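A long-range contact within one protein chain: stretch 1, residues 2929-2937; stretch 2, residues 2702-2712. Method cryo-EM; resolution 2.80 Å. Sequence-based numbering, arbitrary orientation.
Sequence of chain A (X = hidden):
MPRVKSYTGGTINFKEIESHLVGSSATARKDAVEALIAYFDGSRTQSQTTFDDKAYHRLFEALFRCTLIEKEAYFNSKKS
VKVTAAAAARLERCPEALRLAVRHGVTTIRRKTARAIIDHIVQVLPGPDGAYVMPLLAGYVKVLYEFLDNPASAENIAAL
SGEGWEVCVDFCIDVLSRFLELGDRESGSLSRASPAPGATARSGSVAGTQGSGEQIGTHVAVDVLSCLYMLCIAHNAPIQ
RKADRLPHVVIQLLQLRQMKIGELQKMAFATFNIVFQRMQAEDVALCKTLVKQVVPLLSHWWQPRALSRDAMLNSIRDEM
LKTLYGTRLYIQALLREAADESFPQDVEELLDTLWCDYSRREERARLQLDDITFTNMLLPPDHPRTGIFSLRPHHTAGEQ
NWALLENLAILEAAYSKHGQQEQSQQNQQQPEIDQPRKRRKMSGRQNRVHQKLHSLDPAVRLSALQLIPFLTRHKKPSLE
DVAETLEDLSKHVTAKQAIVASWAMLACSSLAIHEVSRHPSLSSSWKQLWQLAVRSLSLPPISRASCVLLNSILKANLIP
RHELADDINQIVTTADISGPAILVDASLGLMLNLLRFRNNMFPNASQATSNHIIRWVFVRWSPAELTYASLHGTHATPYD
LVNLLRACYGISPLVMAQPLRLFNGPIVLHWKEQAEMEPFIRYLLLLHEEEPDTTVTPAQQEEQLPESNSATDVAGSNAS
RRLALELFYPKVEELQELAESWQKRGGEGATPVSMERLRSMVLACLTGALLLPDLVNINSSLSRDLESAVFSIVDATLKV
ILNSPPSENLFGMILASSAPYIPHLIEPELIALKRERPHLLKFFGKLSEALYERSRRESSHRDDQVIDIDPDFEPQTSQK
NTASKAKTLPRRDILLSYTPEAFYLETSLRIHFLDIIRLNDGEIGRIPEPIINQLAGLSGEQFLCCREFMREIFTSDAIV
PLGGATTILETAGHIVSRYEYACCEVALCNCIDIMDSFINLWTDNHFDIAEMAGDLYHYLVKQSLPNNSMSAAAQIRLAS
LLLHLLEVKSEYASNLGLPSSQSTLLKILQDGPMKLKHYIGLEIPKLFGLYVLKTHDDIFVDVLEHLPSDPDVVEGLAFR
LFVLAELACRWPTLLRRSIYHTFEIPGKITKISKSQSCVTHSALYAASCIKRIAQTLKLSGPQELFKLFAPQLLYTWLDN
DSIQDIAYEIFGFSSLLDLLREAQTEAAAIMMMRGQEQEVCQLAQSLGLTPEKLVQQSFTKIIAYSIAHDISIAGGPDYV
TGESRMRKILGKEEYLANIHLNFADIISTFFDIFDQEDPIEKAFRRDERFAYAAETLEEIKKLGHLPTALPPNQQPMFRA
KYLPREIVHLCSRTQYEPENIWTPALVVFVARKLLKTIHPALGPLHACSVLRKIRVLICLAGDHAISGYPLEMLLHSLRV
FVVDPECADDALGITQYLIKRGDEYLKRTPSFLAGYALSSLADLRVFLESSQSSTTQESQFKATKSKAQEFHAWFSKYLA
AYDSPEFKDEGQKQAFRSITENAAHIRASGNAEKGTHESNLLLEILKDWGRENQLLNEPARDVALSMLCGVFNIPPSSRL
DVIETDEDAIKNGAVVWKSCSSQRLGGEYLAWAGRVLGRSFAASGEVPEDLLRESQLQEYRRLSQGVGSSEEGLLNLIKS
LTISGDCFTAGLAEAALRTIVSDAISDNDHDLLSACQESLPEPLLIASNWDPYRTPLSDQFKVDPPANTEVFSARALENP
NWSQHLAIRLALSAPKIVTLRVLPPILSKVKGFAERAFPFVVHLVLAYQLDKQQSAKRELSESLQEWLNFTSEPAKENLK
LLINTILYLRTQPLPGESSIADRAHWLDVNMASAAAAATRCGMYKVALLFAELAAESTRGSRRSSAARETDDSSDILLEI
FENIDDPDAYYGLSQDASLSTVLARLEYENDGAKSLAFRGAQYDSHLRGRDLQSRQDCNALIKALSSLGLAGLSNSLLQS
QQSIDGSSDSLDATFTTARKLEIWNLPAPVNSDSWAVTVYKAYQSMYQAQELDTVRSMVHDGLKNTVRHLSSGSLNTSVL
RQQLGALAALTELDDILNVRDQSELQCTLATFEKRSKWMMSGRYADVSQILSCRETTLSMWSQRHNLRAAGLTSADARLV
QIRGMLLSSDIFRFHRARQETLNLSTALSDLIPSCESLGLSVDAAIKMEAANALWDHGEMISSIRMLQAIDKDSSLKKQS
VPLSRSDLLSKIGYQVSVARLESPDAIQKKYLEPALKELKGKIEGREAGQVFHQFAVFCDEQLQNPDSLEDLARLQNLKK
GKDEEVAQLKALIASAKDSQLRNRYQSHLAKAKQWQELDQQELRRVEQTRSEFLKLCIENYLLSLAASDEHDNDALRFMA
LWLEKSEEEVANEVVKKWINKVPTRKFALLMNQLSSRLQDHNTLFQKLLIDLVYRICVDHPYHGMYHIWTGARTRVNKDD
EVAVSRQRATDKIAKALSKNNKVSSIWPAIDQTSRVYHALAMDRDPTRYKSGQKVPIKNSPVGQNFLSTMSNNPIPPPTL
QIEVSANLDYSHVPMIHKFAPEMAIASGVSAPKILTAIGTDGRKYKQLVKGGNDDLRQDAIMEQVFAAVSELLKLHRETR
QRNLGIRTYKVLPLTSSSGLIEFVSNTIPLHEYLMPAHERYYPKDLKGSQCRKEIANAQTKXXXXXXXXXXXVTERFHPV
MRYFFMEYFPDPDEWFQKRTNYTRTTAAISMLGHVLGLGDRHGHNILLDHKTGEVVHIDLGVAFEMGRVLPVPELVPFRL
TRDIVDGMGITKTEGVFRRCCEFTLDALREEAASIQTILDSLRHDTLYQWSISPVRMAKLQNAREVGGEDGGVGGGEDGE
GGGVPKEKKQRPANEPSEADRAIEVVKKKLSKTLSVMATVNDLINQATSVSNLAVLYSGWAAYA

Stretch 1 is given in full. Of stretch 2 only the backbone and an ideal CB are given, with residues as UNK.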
# COMPACT_ATOMS: atom_id res chain seq x y z
N SER A 2929 2.96 -22.73 22.62
CA SER A 2929 4.12 -23.61 22.50
C SER A 2929 4.26 -24.50 23.72
O SER A 2929 4.15 -24.04 24.85
CB SER A 2929 5.38 -22.78 22.31
OG SER A 2929 6.52 -23.59 22.21
N VAL A 2930 4.52 -25.79 23.49
CA VAL A 2930 4.63 -26.73 24.60
C VAL A 2930 5.91 -26.50 25.38
O VAL A 2930 5.98 -26.79 26.58
CB VAL A 2930 4.54 -28.17 24.06
CG1 VAL A 2930 4.86 -29.17 25.15
CG2 VAL A 2930 3.16 -28.43 23.52
N SER A 2931 6.94 -25.95 24.75
CA SER A 2931 8.17 -25.66 25.48
C SER A 2931 8.07 -24.38 26.30
O SER A 2931 8.92 -24.16 27.16
CB SER A 2931 9.34 -25.56 24.51
OG SER A 2931 9.27 -24.37 23.74
N ASN A 2932 7.08 -23.54 26.04
CA ASN A 2932 6.82 -22.38 26.88
C ASN A 2932 5.81 -22.66 27.96
O ASN A 2932 5.90 -22.10 29.05
CB ASN A 2932 6.32 -21.21 26.04
CG ASN A 2932 7.34 -20.72 25.07
OD1 ASN A 2932 8.41 -21.29 24.95
ND2 ASN A 2932 7.01 -19.65 24.37
N LEU A 2933 4.83 -23.52 27.68
CA LEU A 2933 3.81 -23.85 28.65
C LEU A 2933 4.29 -24.86 29.68
O LEU A 2933 3.68 -24.97 30.74
CB LEU A 2933 2.57 -24.39 27.94
CG LEU A 2933 1.79 -23.43 27.06
CD1 LEU A 2933 0.69 -24.16 26.38
CD2 LEU A 2933 1.22 -22.31 27.88
N ALA A 2934 5.36 -25.59 29.39
CA ALA A 2934 5.82 -26.61 30.31
C ALA A 2934 6.64 -26.06 31.46
O ALA A 2934 6.77 -26.73 32.48
CB ALA A 2934 6.65 -27.65 29.56
N VAL A 2935 7.17 -24.86 31.32
CA VAL A 2935 8.00 -24.24 32.34
C VAL A 2935 7.27 -23.10 33.05
O VAL A 2935 7.89 -22.27 33.70
CB VAL A 2935 9.33 -23.76 31.75
CG1 VAL A 2935 10.09 -24.92 31.17
CG2 VAL A 2935 9.08 -22.74 30.68
N LEU A 2936 5.95 -23.05 32.93
CA LEU A 2936 5.17 -22.09 33.68
C LEU A 2936 4.87 -22.63 35.07
O LEU A 2936 4.92 -23.83 35.32
CB LEU A 2936 3.86 -21.78 32.96
CG LEU A 2936 3.96 -20.91 31.71
CD1 LEU A 2936 2.63 -20.82 31.04
CD2 LEU A 2936 4.42 -19.54 32.07
N TYR A 2937 4.58 -21.71 35.99
CA TYR A 2937 4.28 -22.08 37.36
C TYR A 2937 3.06 -22.99 37.41
O TYR A 2937 2.15 -22.89 36.59
CB TYR A 2937 4.05 -20.83 38.19
CG TYR A 2937 3.72 -21.09 39.63
CD1 TYR A 2937 4.57 -21.83 40.42
CD2 TYR A 2937 2.59 -20.56 40.21
CE1 TYR A 2937 4.28 -22.07 41.73
CE2 TYR A 2937 2.30 -20.78 41.52
CZ TYR A 2937 3.15 -21.54 42.28
OH TYR A 2937 2.85 -21.77 43.59
N UNK A 2702 15.61 -30.18 35.28
CA UNK A 2702 15.99 -29.58 34.01
C UNK A 2702 14.80 -29.47 33.08
O UNK A 2702 13.76 -30.10 33.28
CB UNK A 2702 17.10 -30.39 33.35
N UNK A 2703 14.96 -28.67 32.03
CA UNK A 2703 13.84 -28.37 31.14
C UNK A 2703 13.36 -29.61 30.40
O UNK A 2703 12.16 -29.74 30.13
CB UNK A 2703 14.24 -27.29 30.13
N UNK A 2704 14.25 -30.56 30.11
CA UNK A 2704 13.82 -31.77 29.42
C UNK A 2704 12.84 -32.57 30.26
O UNK A 2704 11.82 -33.04 29.76
CB UNK A 2704 15.03 -32.64 29.06
N UNK A 2705 13.15 -32.74 31.54
CA UNK A 2705 12.25 -33.50 32.41
C UNK A 2705 10.94 -32.77 32.61
O UNK A 2705 9.87 -33.40 32.65
CB UNK A 2705 12.91 -33.77 33.76
N UNK A 2706 10.98 -31.45 32.73
CA UNK A 2706 9.75 -30.68 32.87
C UNK A 2706 8.86 -30.83 31.64
O UNK A 2706 7.65 -31.05 31.77
CB UNK A 2706 10.07 -29.20 33.11
N UNK A 2707 9.45 -30.75 30.45
CA UNK A 2707 8.65 -30.88 29.24
C UNK A 2707 8.11 -32.29 29.09
O UNK A 2707 6.98 -32.50 28.63
CB UNK A 2707 9.48 -30.50 28.01
N UNK A 2708 8.90 -33.30 29.48
CA UNK A 2708 8.41 -34.67 29.40
C UNK A 2708 7.24 -34.90 30.34
O UNK A 2708 6.25 -35.53 29.96
CB UNK A 2708 9.54 -35.66 29.72
N UNK A 2709 7.34 -34.39 31.57
CA UNK A 2709 6.24 -34.53 32.52
C UNK A 2709 5.01 -33.79 32.03
O UNK A 2709 3.88 -34.26 32.19
CB UNK A 2709 6.65 -34.01 33.90
N UNK A 2710 5.20 -32.62 31.42
CA UNK A 2710 4.06 -31.86 30.92
C UNK A 2710 3.36 -32.59 29.78
O UNK A 2710 2.13 -32.62 29.73
CB UNK A 2710 4.51 -30.47 30.46
N UNK A 2711 4.12 -33.16 28.85
CA UNK A 2711 3.49 -33.94 27.79
C UNK A 2711 2.75 -35.14 28.35
O UNK A 2711 1.63 -35.45 27.93
CB UNK A 2711 4.54 -34.40 26.77
N UNK A 2712 3.36 -35.83 29.32
CA UNK A 2712 2.70 -36.98 29.93
C UNK A 2712 1.40 -36.58 30.61
O UNK A 2712 0.43 -37.34 30.59
CB UNK A 2712 3.63 -37.65 30.94

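Position 2702 precedes the helix, with phi/psi of -68/165 and no atom of stretch 1 within 5.5 Å of its ideal CB. An N-cap favours Asn, Asp, Ser, Thr or Gly. The residue is N2702; its side chain makes no capping bond. N2702 O accepts from the N of 2706 at 3.1 Å, the first bond of the helical ladder.

At 2703 the CA-to-CB bond points sideways, and the ideal CB lies 4.9 Å from V2935 CG1. A small or medium side chain, polar or apolar, would suit this first helical turn. It is T2703, chi1 m, whose OG1 stands 4.2 Å from V2935 CG1, a loose contact without polar pairing.

Positions 2704 and 2705 have helical angles and nothing of stretch 1 within 5.5 Å of either ideal CB, so this contact leaves them unconstrained. They are E2704 and T2705.

Position 2706 points toward stretch 1. Its ideal CB is 4.2 Å from A2934 O and 4.7 Å from V2935 CG1, and the carbonyls of V2935 and L2936 lie further along. Carbonyl oxygens beside a valine invite a long side chain with an apolar stem and a donor at its end: Arg or Lys, perhaps Gln. It is R2706, extended at chi2 (t) and turned at chi3 (p). R2706 NH1 comes to 3.6 Å from V2935 O and 4.0 Å from L2936 O. The positive group lies near these two carbonyl oxygens, an electrostatically reasonable place, with V2935 CA over one face; no hydrogen bond joins it to them.

At 2707, where the backbones run closest (CA to CA of A2934, 5.2 Å), the bond points sideways and the ideal CB is 4.3 Å from A2934 CB. The alanine leaves room for a medium aliphatic side chain, such as Ile, Val, Leu or Met. It is I2707, m then t: CG1 meets A2934 CB at 3.7 Å, CD1 reaches S2931 CA at 3.8 Å, and CG2 lies 4.4 Å from V2930 CG1.

Position 2708 points away and 2709 is out of reach; neither is specified here. They are A2708 and V2709.

Position 2710 points toward stretch 1, its ideal CB 3.7 Å from A2934 CB and 5.5 Å from V2930 CG1. A surface lined by V2930, L2933 and A2934 suits a large apolar or aromatic group: Leu, Met, Phe or Tyr. It is Y2710, chi1 t. A2934 CA sits 4.2 Å from the centroid of the Y2710 ring, 23° off its normal, a CH-pi contact over the face, while V2930 CG1 approaches the edge, 3.7 Å from Y2710 CD1. Y2710 OH reaches L2933 CB at 3.7 Å and is hydrogen-bonded elsewhere in the structure.

At 2711 the bond points sideways, with V2930 CG1 5.5 Å from the ideal CB. Many residues fit, especially long ones able to fold over the valine. R2711 does so: its guanidinium lays one face on V2930 CG1, 4.0 Å from R2711 CZ.

At 2712 nothing of stretch 1 lies within 5.5 Å of the ideal CB, so any helix-compatible residue would do; it is R2712.

Stretch 2 (2702-2712) NTETRIAVYRR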
# COMPACT_ATOMS: atom_id res chain seq x y z
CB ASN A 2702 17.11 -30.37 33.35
CG ASN A 2702 16.99 -31.85 33.59
OD1 ASN A 2702 16.65 -32.28 34.69
ND2 ASN A 2702 17.27 -32.64 32.57
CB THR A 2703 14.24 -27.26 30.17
OG1 THR A 2703 14.10 -26.00 30.83
CG2 THR A 2703 13.38 -27.27 28.94
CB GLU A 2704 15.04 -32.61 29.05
CG GLU A 2704 16.16 -31.81 28.44
CD GLU A 2704 17.46 -31.94 29.22
OE1 GLU A 2704 17.45 -32.58 30.29
OE2 GLU A 2704 18.48 -31.40 28.76
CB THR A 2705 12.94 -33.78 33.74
OG1 THR A 2705 14.05 -34.65 33.53
CG2 THR A 2705 11.98 -34.43 34.71
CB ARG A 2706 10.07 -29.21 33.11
CG ARG A 2706 10.78 -28.97 34.40
CD ARG A 2706 11.06 -27.52 34.63
NE ARG A 2706 9.88 -26.82 35.13
CZ ARG A 2706 9.86 -25.53 35.44
NH1 ARG A 2706 8.75 -24.98 35.89
NH2 ARG A 2706 10.95 -24.80 35.30
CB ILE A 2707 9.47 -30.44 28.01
CG1 ILE A 2707 9.82 -28.97 28.12
CG2 ILE A 2707 8.67 -30.64 26.77
CD1 ILE A 2707 10.46 -28.41 26.88
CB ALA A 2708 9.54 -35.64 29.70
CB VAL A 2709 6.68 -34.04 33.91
CG1 VAL A 2709 5.49 -33.89 34.82
CG2 VAL A 2709 7.66 -35.02 34.50
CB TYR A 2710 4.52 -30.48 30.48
CG TYR A 2710 3.42 -29.65 29.91
CD1 TYR A 2710 3.31 -29.47 28.55
CD2 TYR A 2710 2.48 -29.05 30.72
CE1 TYR A 2710 2.32 -28.72 28.02
CE2 TYR A 2710 1.48 -28.30 30.20
CZ TYR A 2710 1.40 -28.14 28.85
OH TYR A 2710 0.40 -27.38 28.30
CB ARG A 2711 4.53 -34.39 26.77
CG ARG A 2711 5.10 -33.30 25.94
CD ARG A 2711 6.00 -33.88 24.88
NE ARG A 2711 6.85 -32.87 24.27
CZ ARG A 2711 6.53 -32.19 23.18
NH1 ARG A 2711 7.37 -31.29 22.70
NH2 ARG A 2711 5.37 -32.40 22.58
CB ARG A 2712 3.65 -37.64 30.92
CG ARG A 2712 3.17 -38.96 31.46
CD ARG A 2712 3.81 -39.26 32.80
NE ARG A 2712 5.10 -38.60 32.96
CZ ARG A 2712 6.24 -39.02 32.44
NH1 ARG A 2712 7.36 -38.35 32.65
NH2 ARG A 2712 6.26 -40.12 31.69
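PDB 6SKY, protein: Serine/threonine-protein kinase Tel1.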